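Putative glycosyltransferase (GalT1) (Streptococcus parasanguinis FW213, PDB 5HEA) probably transfers a sugar from a nucleotide-activated donor as a family 2 glycosyltransferase, the chain here being the C-terminal part of a longer protein. Local coordinates at residues 63-68 with 76-81; 70-75 with 188-193. One frame throughout, in Å; residues are numbered along the deposited sequence.

Helix 72-82 illustrates how one helix of a GT-A fold meets different surroundings along its length. Interaction 1 is a surface contact about 17 Å from the centre of the chain, where Ala-78 of the helix meets a leucine methyl and a glutamine amide oxygen of the segment 63-68. Interaction 2 is a buried contact, its centre about 10 Å from that of the chain, where the first turn of the same helix receives the acidic loop 188-193. Here a glutamate lies against a serine and a proline, its stem at the hydroxyl and a carboxylate oxygen at the ring. Arg-76, in the segment 76-81, ties the two together through its NH1, 2.7 Å from Glu-190 OE2.

Interaction 1 of 2, residues 63-68 with 76-81; sequences QILHQT and RNAGIT
Ala-78 presents its methyl group to two side chains of the segment 63-68, in one touch of methyl on methyl and one of an amide oxygen on the same methyl. In the first, Leu-65 reaches over with one branch: CD1 lies 4.2 Å from Ala-78 CB and 4.0 Å from Ala-78 O. Its CG lies beside the backbone N, and the second torsion (-177°) carries CD1 outward to the helix. In the second, Gln-67, with CG between its backbone N and carbonyl carbon (chi1 69°), extends a straight chain that brings OE1 to 3.6 Å from Ala-78 CB, a van der Waals touch. The polar partner of this amide lies outside the two segments: NE2 donates a hydrogen bond to Asp-42, which helps to fix the rotation of the group. Within the helix, Thr-81 OG1 donates to Asn-77 O at 3.0 Å, from the opposite face of that carbonyl's plane to the backbone N of Thr-81.

The residues that touch are none of them fully buried. Strand 62-66 pairs in parallel with strand 35-41, and Ile-64 packs on helix 48-58. From helix 72-82, Arg-76 and Ile-80 rest on strand 7-13.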
# COMPACT_ATOMS: atom_id res chain seq x y z
N GLN A 63 29.93 -20.50 -9.56
CA GLN A 63 28.80 -20.85 -8.70
C GLN A 63 27.69 -19.84 -8.95
O GLN A 63 27.93 -18.63 -8.95
CB GLN A 63 29.20 -20.80 -7.22
CG GLN A 63 30.57 -21.40 -6.89
CD GLN A 63 30.65 -22.89 -7.19
OE1 GLN A 63 31.43 -23.31 -8.05
NE2 GLN A 63 29.85 -23.68 -6.49
N ILE A 64 26.47 -20.32 -9.15
CA ILE A 64 25.35 -19.40 -9.32
C ILE A 64 24.47 -19.36 -8.08
O ILE A 64 24.11 -20.39 -7.52
CB ILE A 64 24.46 -19.80 -10.49
CG1 ILE A 64 25.29 -20.06 -11.73
CG2 ILE A 64 23.42 -18.71 -10.77
CD1 ILE A 64 24.46 -20.56 -12.84
N LEU A 65 24.13 -18.14 -7.67
CA LEU A 65 23.07 -17.93 -6.70
C LEU A 65 21.97 -17.16 -7.41
O LEU A 65 22.17 -16.03 -7.84
CB LEU A 65 23.55 -17.10 -5.51
CG LEU A 65 24.60 -17.61 -4.52
CD1 LEU A 65 24.82 -16.58 -3.40
CD2 LEU A 65 24.21 -18.96 -3.92
N HIS A 66 20.80 -17.77 -7.54
CA HIS A 66 19.62 -17.07 -8.01
C HIS A 66 18.89 -16.54 -6.78
O HIS A 66 18.68 -17.26 -5.82
CB HIS A 66 18.71 -18.03 -8.76
CG HIS A 66 19.32 -18.62 -9.99
ND1 HIS A 66 19.72 -17.86 -11.06
CD2 HIS A 66 19.58 -19.91 -10.33
CE1 HIS A 66 20.20 -18.64 -12.01
NE2 HIS A 66 20.13 -19.89 -11.59
N GLN A 67 18.49 -15.27 -6.80
CA GLN A 67 17.69 -14.77 -5.70
C GLN A 67 16.60 -13.86 -6.22
O GLN A 67 16.75 -13.27 -7.30
CB GLN A 67 18.55 -14.00 -4.70
CG GLN A 67 19.09 -12.69 -5.24
CD GLN A 67 19.94 -11.96 -4.22
OE1 GLN A 67 20.54 -12.59 -3.34
NE2 GLN A 67 20.00 -10.64 -4.32
N THR A 68 15.52 -13.74 -5.46
CA THR A 68 14.47 -12.77 -5.75
C THR A 68 15.10 -11.39 -5.78
O THR A 68 15.97 -11.09 -4.97
CB THR A 68 13.35 -12.80 -4.68
OG1 THR A 68 12.77 -14.11 -4.63
CG2 THR A 68 12.27 -11.78 -4.99
N ARG A 76 25.46 -8.15 -3.65
CA ARG A 76 26.86 -8.22 -3.23
C ARG A 76 26.98 -8.86 -1.84
O ARG A 76 27.88 -9.66 -1.60
CB ARG A 76 27.51 -6.84 -3.22
CG ARG A 76 27.64 -6.22 -4.60
CD ARG A 76 28.60 -5.04 -4.58
NE ARG A 76 28.69 -4.38 -5.88
CZ ARG A 76 28.05 -3.26 -6.19
NH1 ARG A 76 27.28 -2.70 -5.27
NH2 ARG A 76 28.17 -2.71 -7.38
N ASN A 77 26.07 -8.52 -0.94
CA ASN A 77 26.09 -9.08 0.41
C ASN A 77 25.93 -10.61 0.38
O ASN A 77 26.54 -11.32 1.17
CB ASN A 77 25.02 -8.44 1.31
CG ASN A 77 25.30 -6.97 1.62
OD1 ASN A 77 26.44 -6.52 1.55
ND2 ASN A 77 24.25 -6.22 1.97
N ALA A 78 25.11 -11.10 -0.55
CA ALA A 78 24.94 -12.54 -0.73
C ALA A 78 26.25 -13.15 -1.20
O ALA A 78 26.63 -14.25 -0.77
CB ALA A 78 23.81 -12.84 -1.75
N GLY A 79 26.93 -12.44 -2.09
CA GLY A 79 28.23 -12.88 -2.58
C GLY A 79 29.25 -12.99 -1.45
O GLY A 79 29.98 -13.98 -1.35
N ILE A 80 29.30 -11.97 -0.61
CA ILE A 80 30.23 -11.95 0.54
C ILE A 80 29.98 -13.13 1.48
O ILE A 80 30.91 -13.75 2.02
CB ILE A 80 30.12 -10.63 1.32
CG1 ILE A 80 30.52 -9.45 0.43
CG2 ILE A 80 30.99 -10.67 2.59
CD1 ILE A 80 30.25 -8.08 1.05
N THR A 81 28.70 -13.44 1.67
CA THR A 81 28.26 -14.52 2.55
C THR A 81 28.63 -15.89 1.99
O THR A 81 29.08 -16.77 2.73
CB THR A 81 26.73 -14.45 2.77
OG1 THR A 81 26.41 -13.23 3.43
CG2 THR A 81 26.25 -15.61 3.61

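Interaction 2 of 2, residues 70-75 with 188-193; sequences AGPSAA and LREDDA
Glu-190 contributes the most surface to this contact, lying against Ser-73 and Pro-72 in the first turn of helix 72-82 with its CB, CG and one carboxylate oxygen, OE2. Its CG is set between the backbone N and the carbonyl carbon (chi1 65°), and the chain then bends at chi2 (-86°), a course that takes the aliphatic part past Ser-73 and brings OE2 beside Pro-72 CB. The two meetings differ in kind.

Ser-73 faces the stem. Its OG is 3.0 Å from Glu-190 CB and 3.3 Å from Glu-190 CG, a tight approach of a hydroxyl to two methylene carbons. The hydroxyl is engaged in a hydrogen bond with Pro-184 O, so this buried polar atom is satisfied by the neighbouring loop while Glu-190 offers it only carbon.

Pro-72 meets the far end. Glu-190 OE2 stands 3.3 Å from Pro-72 CB and 4.0 Å from Pro-72 CG, and the proline ring and the glutamate chain cross at about a right angle. The salt bridge of that same OE2 with Arg-76 NH1, one turn further along the helix, is consistent with the oxygen being held at this position.

Within the loop, Arg-189 NH1 pairs with Asp-192 OD2 at 3.4 Å. Asp-192 also forms salt bridges with Arg-241 and Arg-262, linking the loop to helices 231-247 and 253-272.

The Glu-Asp-Asp sequence of residues 190-192 recalls the acidic motif found near the active site of family 2 glycosyltransferases with the GT-A fold, and the contact probably packs this loop onto the N-terminal end of helix 72-82.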
# COMPACT_ATOMS: atom_id res chain seq x y z
N ALA A 70 16.43 -7.93 -5.19
CA ALA A 70 16.55 -7.17 -3.95
C ALA A 70 17.57 -6.02 -4.05
O ALA A 70 17.79 -5.29 -3.09
CB ALA A 70 16.90 -8.11 -2.79
N GLY A 71 18.18 -5.86 -5.22
CA GLY A 71 19.07 -4.74 -5.48
C GLY A 71 20.54 -5.11 -5.42
O GLY A 71 20.90 -6.17 -4.92
N PRO A 72 21.41 -4.22 -5.94
CA PRO A 72 22.85 -4.48 -6.06
C PRO A 72 23.51 -4.68 -4.70
O PRO A 72 24.46 -5.47 -4.60
CB PRO A 72 23.38 -3.21 -6.74
CG PRO A 72 22.21 -2.57 -7.36
CD PRO A 72 21.03 -2.92 -6.52
N SER A 73 23.03 -3.99 -3.67
CA SER A 73 23.62 -4.16 -2.33
C SER A 73 23.35 -5.55 -1.79
O SER A 73 24.25 -6.22 -1.29
CB SER A 73 23.08 -3.14 -1.34
OG SER A 73 23.52 -1.83 -1.65
N ALA A 74 22.10 -5.98 -1.89
CA ALA A 74 21.72 -7.30 -1.43
C ALA A 74 22.45 -8.38 -2.22
O ALA A 74 22.85 -9.40 -1.65
CB ALA A 74 20.21 -7.50 -1.51
N ALA A 75 22.61 -8.17 -3.52
CA ALA A 75 23.33 -9.13 -4.35
C ALA A 75 24.79 -9.27 -3.91
O ALA A 75 25.32 -10.38 -3.81
CB ALA A 75 23.25 -8.73 -5.83
N LEU A 188 21.26 3.26 -3.37
CA LEU A 188 22.21 3.43 -4.46
C LEU A 188 23.39 4.18 -3.84
O LEU A 188 23.30 4.57 -2.67
CB LEU A 188 21.59 4.26 -5.60
CG LEU A 188 21.95 3.98 -7.07
CD1 LEU A 188 21.95 5.28 -7.90
CD2 LEU A 188 23.27 3.23 -7.24
N ARG A 189 24.47 4.37 -4.59
CA ARG A 189 25.74 4.85 -4.03
C ARG A 189 26.12 3.93 -2.87
O ARG A 189 26.46 4.37 -1.77
CB ARG A 189 25.63 6.31 -3.57
CG ARG A 189 25.23 7.29 -4.66
CD ARG A 189 26.32 7.40 -5.72
NE ARG A 189 26.40 8.74 -6.29
CZ ARG A 189 27.26 9.68 -5.88
NH1 ARG A 189 28.12 9.43 -4.89
NH2 ARG A 189 27.25 10.87 -6.46
N GLU A 190 26.00 2.63 -3.10
CA GLU A 190 26.23 1.67 -2.04
C GLU A 190 27.73 1.45 -1.86
O GLU A 190 28.21 1.26 -0.73
CB GLU A 190 25.47 0.35 -2.29
CG GLU A 190 25.91 -0.46 -3.53
CD GLU A 190 25.23 -0.04 -4.86
OE1 GLU A 190 24.53 0.99 -4.92
OE2 GLU A 190 25.42 -0.77 -5.86
N ASP A 191 28.46 1.51 -2.99
CA ASP A 191 29.94 1.46 -3.02
C ASP A 191 30.52 2.63 -2.23
O ASP A 191 31.47 2.45 -1.44
CB ASP A 191 30.49 1.56 -4.46
CG ASP A 191 30.31 0.28 -5.27
OD1 ASP A 191 29.89 -0.74 -4.68
OD2 ASP A 191 30.60 0.29 -6.50
N ASP A 192 29.96 3.81 -2.47
CA ASP A 192 30.32 5.06 -1.81
C ASP A 192 30.23 4.92 -0.27
O ASP A 192 31.06 5.46 0.46
CB ASP A 192 29.37 6.16 -2.33
CG ASP A 192 29.68 7.56 -1.77
OD1 ASP A 192 30.83 7.89 -1.44
OD2 ASP A 192 28.73 8.36 -1.72
N ALA A 193 29.24 4.17 0.21
CA ALA A 193 29.00 3.99 1.64
C ALA A 193 29.84 2.89 2.27
O ALA A 193 29.86 2.75 3.49
CB ALA A 193 27.51 3.71 1.89